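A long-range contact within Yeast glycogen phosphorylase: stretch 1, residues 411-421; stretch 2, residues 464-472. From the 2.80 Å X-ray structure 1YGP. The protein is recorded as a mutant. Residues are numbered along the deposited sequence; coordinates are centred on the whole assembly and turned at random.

Stretch 1 (411-421) ALEKWPRRLFG
Stretch 2 (464-472) PERQIRMAF

Strands 414-416 and 467-469 pair antiparallel, their axes 4.3 Å apart at closest and 156° between directions. Each leads into a helix, with Pro416 and Arg469 as N-caps. Trp415 and Ile468 form the hydrogen-bonded pair, CA to CA 5.3 Å. Trp415 N donates to Ile468 O at 3.1 Å, and Ile468 N donates to Trp415 O at 2.8 Å. Both residues thus have backbone donor and acceptor satisfied across the strands. Lys414 with Arg469 (CA to CA 4.5 Å) and Pro416 with Gln467 (CA to CA 4.3 Å) are non-hydrogen-bonded pairs, with side chains on the face opposite those of Trp415 and Ile468.

The ladder extends past both ends. Met470 N donates to Glu413 O at 3.0 Å, with a bent angle of 137°. Arg417 N donates to Arg466 O at 2.8 Å. Pro416 CA lies 3.4 Å from Arg466 O, a CA-H...O contact like those of Lys414 CA with Ile468 O (3.2 Å) and Gln467 CA with Trp415 O (3.3 Å). Pro416 O accepts from Phe420 N at 3.1 Å, starting the helix.

Glu413 (chi1 t, chi2 t) accepts at OE2 from Trp415 NE1, 3.1 Å. Trp415 is m, chi2 97°. Met470, m at all three chi angles, meets the indole edge: CG lies 3.3 Å from Trp415 CD1. Ile468 (m, t) places CD1 over the Phe420 ring (chi1 t), 3.9 Å from its centroid. Lys414 NZ, Arg466 NH1, Arg469 NH2 and Glu413 OE2 also hydrogen-bond elsewhere in the structure.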

# COMPACT_ATOMS: atom_id res chain seq x y z
N ALA A 411 -21.26 25.85 17.31
CA ALA A 411 -20.66 24.83 16.49
C ALA A 411 -20.40 25.34 15.09
O ALA A 411 -20.02 24.50 14.26
N LEU A 412 -20.59 26.62 14.73
CA LEU A 412 -20.34 27.09 13.37
C LEU A 412 -18.85 27.35 13.21
O LEU A 412 -18.19 27.90 14.09
CB LEU A 412 -21.14 28.35 13.11
CG LEU A 412 -22.50 28.23 12.38
CD1 LEU A 412 -23.42 27.23 13.03
CD2 LEU A 412 -23.22 29.57 12.46
N GLU A 413 -18.27 26.91 12.09
CA GLU A 413 -16.83 26.98 11.82
C GLU A 413 -16.29 28.36 11.50
O GLU A 413 -16.79 29.05 10.61
CB GLU A 413 -16.53 26.05 10.68
CG GLU A 413 -15.10 25.98 10.16
CD GLU A 413 -14.93 24.96 9.05
OE1 GLU A 413 -15.09 23.77 9.31
OE2 GLU A 413 -14.64 25.35 7.92
N LYS A 414 -15.22 28.75 12.19
CA LYS A 414 -14.57 30.02 11.94
C LYS A 414 -13.08 29.74 11.84
O LYS A 414 -12.60 28.80 12.47
CB LYS A 414 -14.75 31.00 13.08
CG LYS A 414 -16.13 31.19 13.63
CD LYS A 414 -16.04 32.25 14.70
CE LYS A 414 -17.37 32.31 15.43
NZ LYS A 414 -17.30 33.19 16.58
N TRP A 415 -12.29 30.51 11.10
CA TRP A 415 -10.83 30.36 11.07
C TRP A 415 -10.22 31.71 11.45
O TRP A 415 -10.80 32.74 11.10
CB TRP A 415 -10.34 29.95 9.67
CG TRP A 415 -10.81 28.56 9.29
CD1 TRP A 415 -11.92 28.37 8.51
CD2 TRP A 415 -10.26 27.39 9.72
NE1 TRP A 415 -12.10 27.08 8.45
CE2 TRP A 415 -11.14 26.45 9.15
CE3 TRP A 415 -9.17 26.99 10.49
CZ2 TRP A 415 -10.92 25.09 9.37
CZ3 TRP A 415 -8.97 25.64 10.71
CH2 TRP A 415 -9.83 24.70 10.15
N PRO A 416 -9.11 31.81 12.18
CA PRO A 416 -8.50 33.08 12.54
C PRO A 416 -7.70 33.70 11.40
O PRO A 416 -7.01 32.97 10.68
CB PRO A 416 -7.68 32.71 13.76
CG PRO A 416 -7.25 31.29 13.49
CD PRO A 416 -8.49 30.68 12.87
N ARG A 417 -7.68 35.01 11.22
CA ARG A 417 -7.04 35.60 10.05
C ARG A 417 -5.55 35.37 9.89
O ARG A 417 -5.08 35.10 8.79
CB ARG A 417 -7.31 37.08 10.03
CG ARG A 417 -8.69 37.23 9.76
N ARG A 418 -4.80 35.39 10.98
CA ARG A 418 -3.36 35.15 10.90
C ARG A 418 -3.02 33.83 10.22
O ARG A 418 -2.35 33.80 9.18
CB ARG A 418 -2.79 35.16 12.33
N LEU A 419 -3.56 32.74 10.78
CA LEU A 419 -3.41 31.39 10.29
C LEU A 419 -3.90 31.23 8.85
O LEU A 419 -3.16 30.79 7.95
CB LEU A 419 -4.17 30.49 11.27
CG LEU A 419 -4.53 29.01 11.08
CD1 LEU A 419 -3.52 28.25 10.26
CD2 LEU A 419 -4.59 28.38 12.44
N PHE A 420 -5.13 31.68 8.62
CA PHE A 420 -5.71 31.53 7.30
C PHE A 420 -4.86 32.26 6.29
O PHE A 420 -4.52 31.68 5.26
CB PHE A 420 -7.13 32.08 7.27
CG PHE A 420 -7.87 31.68 6.01
CD1 PHE A 420 -7.69 32.38 4.82
CD2 PHE A 420 -8.74 30.59 6.06
CE1 PHE A 420 -8.38 31.99 3.67
CE2 PHE A 420 -9.43 30.21 4.91
CZ PHE A 420 -9.25 30.90 3.71
N GLY A 421 -4.47 33.49 6.63
CA GLY A 421 -3.73 34.35 5.74
C GLY A 421 -2.39 33.74 5.35
O GLY A 421 -2.01 33.72 4.18
N PRO A 464 -8.31 38.94 20.26
CA PRO A 464 -7.66 39.91 19.39
C PRO A 464 -7.60 39.37 17.98
O PRO A 464 -7.14 40.06 17.07
CB PRO A 464 -6.31 40.11 20.00
CG PRO A 464 -5.98 38.70 20.46
CD PRO A 464 -7.31 38.24 21.07
N GLU A 465 -7.95 38.10 17.81
CA GLU A 465 -7.85 37.48 16.53
C GLU A 465 -9.20 37.61 15.83
O GLU A 465 -10.25 37.33 16.39
CB GLU A 465 -7.45 36.01 16.73
CG GLU A 465 -5.94 35.74 16.62
CD GLU A 465 -5.35 35.75 15.20
OE1 GLU A 465 -5.00 36.82 14.68
OE2 GLU A 465 -5.21 34.67 14.60
N ARG A 466 -9.15 38.20 14.65
CA ARG A 466 -10.33 38.29 13.84
C ARG A 466 -10.60 36.93 13.24
O ARG A 466 -9.67 36.25 12.79
CB ARG A 466 -10.17 39.29 12.70
CG ARG A 466 -10.07 40.71 13.20
CD ARG A 466 -10.40 41.67 12.09
NE ARG A 466 -9.35 41.83 11.10
CZ ARG A 466 -9.54 42.55 9.99
NH1 ARG A 466 -10.70 43.17 9.72
NH2 ARG A 466 -8.54 42.70 9.13
N GLN A 467 -11.86 36.55 13.16
CA GLN A 467 -12.21 35.28 12.56
C GLN A 467 -12.87 35.55 11.21
O GLN A 467 -13.42 36.62 10.93
CB GLN A 467 -13.21 34.50 13.38
CG GLN A 467 -13.02 34.50 14.87
CD GLN A 467 -11.76 33.81 15.30
OE1 GLN A 467 -10.66 34.36 15.21
NE2 GLN A 467 -11.85 32.57 15.79
N ILE A 468 -12.82 34.52 10.38
CA ILE A 468 -13.50 34.49 9.11
C ILE A 468 -14.63 33.52 9.43
O ILE A 468 -14.40 32.37 9.81
CB ILE A 468 -12.61 33.91 8.03
CG1 ILE A 468 -11.28 34.63 7.98
CG2 ILE A 468 -13.39 33.99 6.72
CD1 ILE A 468 -10.35 34.07 6.90
N ARG A 469 -15.87 33.97 9.34
CA ARG A 469 -16.97 33.10 9.65
C ARG A 469 -17.34 32.33 8.38
O ARG A 469 -18.00 32.82 7.45
CB ARG A 469 -18.11 33.96 10.19
CG ARG A 469 -17.61 34.57 11.50
CD ARG A 469 -18.66 35.35 12.25
NE ARG A 469 -18.79 36.71 11.76
CZ ARG A 469 -19.49 37.62 12.45
NH1 ARG A 469 -20.11 37.32 13.60
NH2 ARG A 469 -19.58 38.86 11.98
N MET A 470 -16.92 31.07 8.34
CA MET A 470 -17.15 30.26 7.17
C MET A 470 -18.61 30.07 6.77
O MET A 470 -18.94 30.26 5.60
CB MET A 470 -16.48 28.92 7.36
CG MET A 470 -14.98 29.04 7.45
SD MET A 470 -14.11 30.07 6.23
CE MET A 470 -14.22 28.94 4.88
N ALA A 471 -19.52 29.78 7.71
CA ALA A 471 -20.94 29.61 7.39
C ALA A 471 -21.54 30.86 6.75
O ALA A 471 -22.35 30.74 5.82
CB ALA A 471 -21.77 29.31 8.63
N PHE A 472 -21.11 32.06 7.15
CA PHE A 472 -21.60 33.27 6.50
C PHE A 472 -21.01 33.41 5.08
O PHE A 472 -21.74 33.81 4.17
CB PHE A 472 -21.23 34.48 7.31
CG PHE A 472 -21.90 34.54 8.67
CD1 PHE A 472 -22.74 33.53 9.14
CD2 PHE A 472 -21.64 35.66 9.47
CE1 PHE A 472 -23.32 33.63 10.40
CE2 PHE A 472 -22.23 35.75 10.73
CZ PHE A 472 -23.07 34.74 11.19